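Local coordinates for 33-36 kDa outer membrane protein (Acinetobacter baumannii, PDB 6GIE), which probably forms a channel across the outer membrane as a beta-barrel porin, at residues G199-G203 and T204-I208. Numbering follows the deposited sequence.
Sequences GNIDG and TNMAI
G199 and I208 grip each other through both backbone bonds of an antiparallel hydrogen-bonded pair, at the barrel end of a hairpin that joins the neighbouring strands 190-200 and 207-216 through a type II turn. I208 N reaches G199 O at 2.9 Å, nearly straight, and G199 N returns a bond to I208 O. One step on, N200 and A207 form a non-hydrogen-bonded pair whose CA atoms lie 4.2 Å apart; A207 CB sits close against G199 O, and on the same face OD1 of N200 approaches this methyl at 3.7 Å. P62 touches the side chains of N200 and A207.

Beyond the paired residues, I201 N is bonded to M206 O from above the carbonyl plane, 41° out of it. The turn, from I201 to T204, then closes the tip, T204 N donating to I201 O at 3.1 Å, with G203 in its third position, where positive phi favours glycine. T204 holds OG1 between its own backbone N and carbonyl carbon (chi1 80°), which brings the hydroxyl beside I201 CG1. There it accepts from M206 N at 3.0 Å, an ST turn, and gives a weak bond to I201 O.

G199 and A207 are buried at the paired end, whereas I201 to G203 are exposed; near the surface I201 CG1 lies alongside M206 CB at 3.9 Å. Reversal therefore rests chiefly on backbone bonds, supplemented by one threonine hydroxyl, rather than on an apolar core.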
ATOM      1  N   GLY A 199      10.239   9.571   5.933  1.00 19.36           N
ATOM      2  CA  GLY A 199      11.136  10.682   6.145  1.00 22.35           C
ATOM      3  C   GLY A 199      12.341  10.685   5.213  1.00 26.64           C
ATOM      4  O   GLY A 199      12.838   9.634   4.759  1.00 25.05           O
ATOM      5  N   ASN A 200      12.781  11.899   4.919  1.00 30.51           N
ATOM      6  CA  ASN A 200      14.036  12.159   4.229  1.00 34.66           C
ATOM      7  C   ASN A 200      15.148  11.989   5.198  1.00 39.71           C
ATOM      8  O   ASN A 200      14.978  12.377   6.337  1.00 33.86           O
ATOM      9  CB  ASN A 200      14.030  13.578   3.700  1.00 33.59           C
ATOM     10  CG  ASN A 200      13.032  13.736   2.562  1.00 35.07           C
ATOM     11  OD1 ASN A 200      12.726  12.772   1.857  1.00 35.59           O
ATOM     12  ND2 ASN A 200      12.522  14.927   2.384  1.00 43.97           N
ATOM     13  N   ILE A 201      16.272  11.396   4.792  1.00 36.74           N
ATOM     14  CA  ILE A 201      17.413  11.404   5.703  1.00 52.94           C
ATOM     15  C   ILE A 201      18.221  12.706   5.493  1.00 52.05           C
ATOM     16  O   ILE A 201      18.650  13.019   4.391  1.00 44.82           O
ATOM     17  CB  ILE A 201      18.265  10.105   5.690  1.00 49.63           C
ATOM     18  CG1 ILE A 201      19.257  10.093   4.537  1.00 62.73           C
ATOM     19  CG2 ILE A 201      17.388   8.851   5.664  1.00 39.60           C
ATOM     20  CD1 ILE A 201      20.384   9.128   4.781  1.00 59.51           C
ATOM     21  N   ASP A 202      18.358  13.476   6.567  1.00 60.47           N
ATOM     22  CA  ASP A 202      18.894  14.842   6.507  1.00 69.94           C
ATOM     23  C   ASP A 202      20.276  14.874   5.860  1.00 69.20           C
ATOM     24  O   ASP A 202      21.123  14.030   6.137  1.00 61.93           O
ATOM     25  CB  ASP A 202      18.977  15.441   7.922  1.00 67.90           C
ATOM     26  CG  ASP A 202      17.597  15.663   8.556  1.00 83.90           C
ATOM     27  OD1 ASP A 202      16.658  14.888   8.246  1.00 77.76           O
ATOM     28  OD2 ASP A 202      17.454  16.607   9.379  1.00 85.13           O
ATOM     29  N   GLY A 203      20.496  15.852   4.995  1.00 71.95           N
ATOM     30  CA  GLY A 203      21.747  15.953   4.269  1.00 64.57           C
ATOM     31  C   GLY A 203      21.921  14.999   3.081  1.00 71.54           C
ATOM     32  O   GLY A 203      23.039  14.861   2.582  1.00 63.21           O
ATOM     33  N   THR A 204      20.864  14.327   2.609  1.00 60.03           N
ATOM     34  CA  THR A 204      20.982  13.541   1.367  1.00 56.06           C
ATOM     35  C   THR A 204      19.678  13.472   0.553  1.00 59.16           C
ATOM     36  O   THR A 204      18.635  14.053   0.932  1.00 48.34           O
ATOM     37  CB  THR A 204      21.496  12.088   1.591  1.00 59.52           C
ATOM     38  OG1 THR A 204      20.425  11.246   2.031  1.00 61.24           O
ATOM     39  CG2 THR A 204      22.633  12.015   2.589  1.00 68.34           C
ATOM     40  N   ASN A 205      19.770  12.760  -0.576  1.00 46.25           N
ATOM     41  CA  ASN A 205      18.627  12.461  -1.431  1.00 49.24           C
ATOM     42  C   ASN A 205      18.039  11.080  -1.115  1.00 37.77           C
ATOM     43  O   ASN A 205      17.341  10.514  -1.934  1.00 38.07           O
ATOM     44  CB  ASN A 205      19.056  12.527  -2.922  1.00 53.35           C
ATOM     45  CG  ASN A 205      19.004  13.930  -3.470  1.00 63.18           C
ATOM     46  OD1 ASN A 205      19.975  14.439  -4.025  1.00 88.12           O
ATOM     47  ND2 ASN A 205      17.869  14.577  -3.293  1.00 65.75           N
ATOM     48  N   MET A 206      18.362  10.508   0.040  1.00 30.23           N
ATOM     49  CA  MET A 206      17.810   9.211   0.403  1.00 25.62           C
ATOM     50  C   MET A 206      16.612   9.422   1.323  1.00 22.64           C
ATOM     51  O   MET A 206      16.387  10.524   1.851  1.00 28.59           O
ATOM     52  CB  MET A 206      18.892   8.339   1.041  1.00 24.35           C
ATOM     53  CG  MET A 206      20.174   8.227   0.163  1.00 28.29           C
ATOM     54  SD  MET A 206      21.471   7.374   1.081  1.00 37.42           S
ATOM     55  CE  MET A 206      21.135   5.767   0.463  1.00 29.81           C
ATOM     56  N   ALA A 207      15.872   8.374   1.546  1.00 18.60           N
ATOM     57  CA  ALA A 207      14.769   8.437   2.431  1.00 20.14           C
ATOM     58  C   ALA A 207      14.418   7.027   2.843  1.00 19.10           C
ATOM     59  O   ALA A 207      14.881   6.041   2.265  1.00 14.94           O
ATOM     60  CB  ALA A 207      13.540   9.123   1.757  1.00 20.18           C
ATOM     61  N   ILE A 208      13.498   6.976   3.798  1.00 18.78           N
ATOM     62  CA  ILE A 208      13.048   5.726   4.346  1.00 17.23           C
ATOM     63  C   ILE A 208      11.573   5.737   4.632  1.00 15.89           C
ATOM     64  O   ILE A 208      11.029   6.765   5.027  1.00 15.53           O
ATOM     65  CB  ILE A 208      13.863   5.477   5.591  1.00 19.27           C
ATOM     66  CG1 ILE A 208      13.659   4.041   6.074  1.00 21.70           C
ATOM     67  CG2 ILE A 208      13.510   6.491   6.674  1.00 20.38           C
ATOM     68  CD1 ILE A 208      14.812   3.588   7.004  1.00 22.15           C
TER